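PDB 2I51: uncharacterized conserved protein of COG5135 from Nostoc punctiforme, which binds flavin mononucleotide and is related to pyridoxamine 5'-phosphate oxidase, so that it probably acts as a flavin-dependent oxidoreductase whose substrate is not known. Local coordinates for residues 9-12 with 13-17; 115-118 with 119-123. One frame throughout, in Å; residues are numbered along the deposited sequence.

Contact 1 (9-12 with 13-17); sequences GAIA and HALHR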
loop_
_atom_site.group_PDB
_atom_site.type_symbol
_atom_site.label_atom_id
_atom_site.label_comp_id
_atom_site.label_asym_id
_atom_site.label_seq_id
_atom_site.Cartn_x
_atom_site.Cartn_y
_atom_site.Cartn_z
ATOM N N GLY A 9 -6.631 -17.803 11.504
ATOM C CA GLY A 9 -7.434 -18.644 10.649
ATOM C C GLY A 9 -7.941 -17.939 9.414
ATOM O O GLY A 9 -7.944 -18.512 8.310
ATOM N N ALA A 10 -8.323 -16.672 9.577
ATOM C CA ALA A 10 -8.807 -15.860 8.456
ATOM C C ALA A 10 -7.702 -15.708 7.424
ATOM O O ALA A 10 -7.923 -15.819 6.181
ATOM C CB ALA A 10 -9.324 -14.480 8.944
ATOM N N ILE A 11 -6.493 -15.396 7.888
ATOM C CA ILE A 11 -5.353 -15.275 6.993
ATOM C C ILE A 11 -5.074 -16.595 6.266
ATOM O O ILE A 11 -4.807 -16.623 5.075
ATOM C CB ILE A 11 -4.049 -14.816 7.751
ATOM C CG1 ILE A 11 -4.186 -13.300 8.009
ATOM C CG2 ILE A 11 -2.750 -15.125 6.935
ATOM C CD1 ILE A 11 -3.980 -12.439 6.793
ATOM N N ALA A 12 -5.124 -17.713 7.022
ATOM C CA ALA A 12 -4.865 -18.998 6.402
ATOM C C ALA A 12 -5.876 -19.293 5.313
ATOM O O ALA A 12 -5.546 -19.826 4.262
ATOM C CB ALA A 12 -4.891 -20.105 7.464
ATOM N N HIS A 13 -7.130 -18.963 5.576
ATOM C CA HIS A 13 -8.222 -19.216 4.587
ATOM C C HIS A 13 -8.055 -18.307 3.386
ATOM O O HIS A 13 -8.363 -18.728 2.261
ATOM C CB HIS A 13 -9.571 -19.034 5.279
ATOM C CG HIS A 13 -10.736 -19.502 4.466
ATOM N ND1 HIS A 13 -11.985 -18.898 4.468
ATOM C CD2 HIS A 13 -10.880 -20.654 3.779
ATOM C CE1 HIS A 13 -12.816 -19.637 3.733
ATOM N NE2 HIS A 13 -12.157 -20.696 3.302
ATOM N N ALA A 14 -7.611 -17.074 3.566
ATOM C CA ALA A 14 -7.363 -16.183 2.434
ATOM C C ALA A 14 -6.192 -16.684 1.600
ATOM O O ALA A 14 -6.287 -16.795 0.365
ATOM C CB ALA A 14 -7.117 -14.747 2.939
ATOM N N LEU A 15 -5.104 -17.062 2.271
ATOM C CA LEU A 15 -3.935 -17.556 1.531
ATOM C C LEU A 15 -4.306 -18.801 0.731
ATOM O O LEU A 15 -3.973 -18.929 -0.453
ATOM C CB LEU A 15 -2.795 -17.894 2.502
ATOM C CG LEU A 15 -2.073 -16.677 3.062
ATOM C CD1 LEU A 15 -1.288 -17.071 4.310
ATOM C CD2 LEU A 15 -1.167 -16.038 1.988
ATOM N N HIS A 16 -5.018 -19.739 1.335
ATOM C CA HIS A 16 -5.378 -20.945 0.646
ATOM C C HIS A 16 -6.251 -20.689 -0.582
ATOM O O HIS A 16 -6.040 -21.269 -1.654
ATOM C CB HIS A 16 -6.008 -21.935 1.620
ATOM C CG HIS A 16 -6.360 -23.231 1.002
ATOM N ND1 HIS A 16 -5.399 -24.076 0.485
ATOM C CD2 HIS A 16 -7.557 -23.825 0.806
ATOM C CE1 HIS A 16 -6.014 -25.146 -0.020
ATOM N NE2 HIS A 16 -7.323 -25.013 0.155
ATOM N N ARG A 17 -7.259 -19.840 -0.433
ATOM C CA ARG A 17 -8.209 -19.602 -1.508
ATOM C C ARG A 17 -7.642 -18.706 -2.581
ATOM O O ARG A 17 -8.245 -18.587 -3.650
ATOM C CB ARG A 17 -9.497 -19.017 -0.965
ATOM C CG ARG A 17 -10.327 -19.975 -0.187
ATOM C CD ARG A 17 -11.623 -19.362 0.227
ATOM N NE ARG A 17 -11.337 -18.247 1.108
ATOM C CZ ARG A 17 -12.210 -17.366 1.560
ATOM N NH1 ARG A 17 -13.488 -17.470 1.281
ATOM N NH2 ARG A 17 -11.769 -16.388 2.352
#

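Contact 2 (115-118 with 119-123); sequences QELS and DAARL. With EDO (1,2-ethanediol), chain E.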
loop_
_atom_site.group_PDB
_atom_site.type_symbol
_atom_site.label_atom_id
_atom_site.label_comp_id
_atom_site.label_asym_id
_atom_site.label_seq_id
_atom_site.Cartn_x
_atom_site.Cartn_y
_atom_site.Cartn_z
ATOM N N GLN A 115 18.751 -18.710 4.422
ATOM C CA GLN A 115 18.951 -20.047 3.900
ATOM C C GLN A 115 17.732 -20.584 3.122
ATOM O O GLN A 115 17.911 -21.403 2.200
ATOM C CB GLN A 115 19.312 -20.981 5.032
ATOM C CG GLN A 115 20.707 -20.666 5.574
ATOM C CD GLN A 115 21.116 -21.613 6.663
ATOM O OE1 GLN A 115 20.348 -22.523 7.004
ATOM N NE2 GLN A 115 22.277 -21.390 7.276
ATOM N N GLU A 116 16.543 -20.132 3.496
ATOM C CA GLU A 116 15.310 -20.565 2.872
ATOM C C GLU A 116 15.040 -19.898 1.545
ATOM O O GLU A 116 14.169 -20.348 0.754
ATOM C CB GLU A 116 14.146 -20.292 3.866
ATOM C CG GLU A 116 14.188 -21.222 5.039
ATOM C CD GLU A 116 13.400 -20.822 6.296
ATOM O OE1 GLU A 116 12.667 -19.818 6.253
ATOM O OE2 GLU A 116 13.520 -21.554 7.329
ATOM N N LEU A 117 15.701 -18.792 1.277
ATOM C CA LEU A 117 15.536 -18.106 0.025
ATOM C C LEU A 117 15.990 -18.910 -1.187
ATOM O O LEU A 117 16.812 -19.816 -1.090
ATOM C CB LEU A 117 16.302 -16.795 0.028
ATOM C CG LEU A 117 15.890 -15.770 1.091
ATOM C CD1 LEU A 117 16.790 -14.552 0.932
ATOM C CD2 LEU A 117 14.426 -15.359 0.974
ATOM N N SER A 118 15.485 -18.538 -2.377
ATOM C CA SER A 118 16.128 -19.021 -3.569
ATOM C C SER A 118 17.487 -18.353 -3.862
ATOM O O SER A 118 17.800 -17.280 -3.352
ATOM C CB SER A 118 15.226 -18.769 -4.801
ATOM O OG SER A 118 15.061 -17.376 -4.951
ATOM N N ASP A 119 18.276 -18.964 -4.746
ATOM C CA ASP A 119 19.484 -18.304 -5.227
ATOM C C ASP A 119 19.177 -16.952 -5.812
ATOM O O ASP A 119 19.901 -16.010 -5.596
ATOM C CB ASP A 119 20.243 -19.161 -6.254
ATOM C CG ASP A 119 20.968 -20.335 -5.644
ATOM O OD1 ASP A 119 21.404 -20.263 -4.457
ATOM O OD2 ASP A 119 21.198 -21.323 -6.388
ATOM N N ALA A 120 18.104 -16.869 -6.602
ATOM C CA ALA A 120 17.759 -15.586 -7.225
ATOM C C ALA A 120 17.536 -14.473 -6.208
ATOM O O ALA A 120 17.974 -13.311 -6.394
ATOM C CB ALA A 120 16.488 -15.761 -8.132
ATOM N N ALA A 121 16.848 -14.822 -5.126
ATOM C CA ALA A 121 16.508 -13.884 -4.116
ATOM C C ALA A 121 17.790 -13.466 -3.376
ATOM O O ALA A 121 17.988 -12.284 -3.118
ATOM C CB ALA A 121 15.448 -14.431 -3.142
ATOM N N ARG A 122 18.673 -14.424 -3.050
ATOM C CA ARG A 122 19.944 -14.014 -2.409
ATOM C C ARG A 122 20.822 -13.137 -3.297
ATOM O O ARG A 122 21.468 -12.214 -2.831
ATOM C CB ARG A 122 20.743 -15.224 -1.950
ATOM C CG ARG A 122 20.179 -15.949 -0.725
ATOM C CD ARG A 122 21.106 -17.043 -0.219
ATOM N NE ARG A 122 21.079 -18.239 -1.074
ATOM C CZ ARG A 122 20.184 -19.208 -0.958
ATOM N NH1 ARG A 122 19.319 -19.241 0.051
ATOM N NH2 ARG A 122 20.152 -20.149 -1.878
ATOM N N LEU A 123 20.823 -13.447 -4.617
ATOM C CA LEU A 123 21.676 -12.742 -5.590
ATOM C C LEU A 123 21.369 -11.235 -5.597
ATOM O O LEU A 123 22.266 -10.414 -5.755
ATOM C CB LEU A 123 21.491 -13.321 -7.016
ATOM C CG LEU A 123 22.247 -14.595 -7.444
ATOM C CD1 LEU A 123 21.633 -15.224 -8.686
ATOM C CD2 LEU A 123 23.720 -14.308 -7.717
HETATM C C1 EDO E . 16.323 -22.754 6.990
HETATM O O1 EDO E . 15.184 -23.605 7.177
HETATM C C2 EDO E . 17.556 -23.422 7.562
HETATM O O2 EDO E . 18.250 -24.023 6.472
HETATM O O HOH W 1 18.554 -22.583 -1.812
#

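Contact 1 (9-12 with 13-17)
L15 N and I11 O lie 2.9 Å apart in the straightest of four consecutive i to i+4 backbone hydrogen bonds across the 9-12/13-17 junction, with an N-H...O angle of 168°. H13 N to G9 O, A14 N to A10 O and H16 N to A12 O are the others, none longer than 3.0 Å. At the next step the carbonyl of H13 takes two donors from R17. The backbone N of R17 reaches H13 O at 3.1 Å, and R17 NE comes to the same oxygen at 3.2 Å from the opposite face of the carbonyl plane, well above that plane rather than on a lone pair. With chi1 at -169°, H13 CG sits beside the carbonyl carbon and the imidazole runs forward along the helix to lie face to face over the guanidinium, with R17 NE above the centre of the ring and H13 CE1 above the centre of the guanidinium. R17 NH2 also forms a salt bridge with E86, so the group is held from both the helix and strand 86-97. All this belongs to a regular, amphipathic alpha-helix, residues 8-17, lying against the antiparallel sheet of the FMN-binding split barrel of the pyridoxamine 5'-phosphate oxidase family. On the flank facing the sheet, I11 and L15 are one turn apart and their side chains cross obliquely, CG2 of one I11 conformer meeting L15 CD1 at 3.6 Å. The leucine also covers the backbone: L15 CG sits 3.4 Å from I11 O, over a carbonyl already used in the helical bonding. Both residues rest on W79 of strand 74-81, while I11 extends to F88 and M90 and L15 to F81. Between them in sequence, buried A14 brings only a methyl group towards F81 and E86.

Contact 2 (115-118 with 119-123)
The guanidinium of R122 folds back over the turn that joins helix 107-116 to the short helix 119-123, lying with one face above S118 O and its edge towards D119. A bend at chi3 (-75°) turns the arginine chain back towards the preceding residues. In the guanidinium plane, R122 NH2 forms a salt bridge with D119 OD1 at 2.9 Å, meeting the carboxylate from above its plane, and also donates to a water. R122 NH1 reaches L117 O at 2.8 Å and Q115 O at 3.4 Å, obliquely and in weak bonds, and is hydrogen-bonded to W114 O as well. Replacing R122 by an alanine would probably leave D119 without its charge partner and the carbonyls of Q115 and L117 without this shared donor. S118 is the N-cap of helix 119-123: with chi1 at 63°, its hydroxyl turns towards the helix, and OG accepts from A121 N at 3.1 Å, while S118 O takes R122 N. L117 CD1 comes 4.0 Å from R122 CG. L117 CB lies equally far, 4.0 Å, from A121 CB. A 1,2-ethanediol, probably from the crystallisation liquor, bridges Q115 OE1 and E116 OE2. The turn thus connects helix 107-116 to helix 119-123, with P146 and P148 of a loop against R122, R46 against L117, and E116 salt-bridged to R56 of strand 55-60.

In the fold
Both contacts are local and partly buried, but they hold different elements. Contact 1 is a single helix, 8-17, whereas contact 2 joins the end of helix 107-116 to helix 119-123; their nearest atoms are about 14 Å apart and do not touch. In contact 1 backbone bonding runs unbroken, and the apolar side faces aromatic residues of the sheet. In contact 2, at the junction of two helices, a serine cap and an arginine supplement the backbone bonds, with loop residues among its neighbours. Contact 1 buries apolar I11 and A14, while contact 2 buries L117 and the charged R122. The side chain of L117 is about 8 Å, and that of A14 about 12 Å, from a bound FMN.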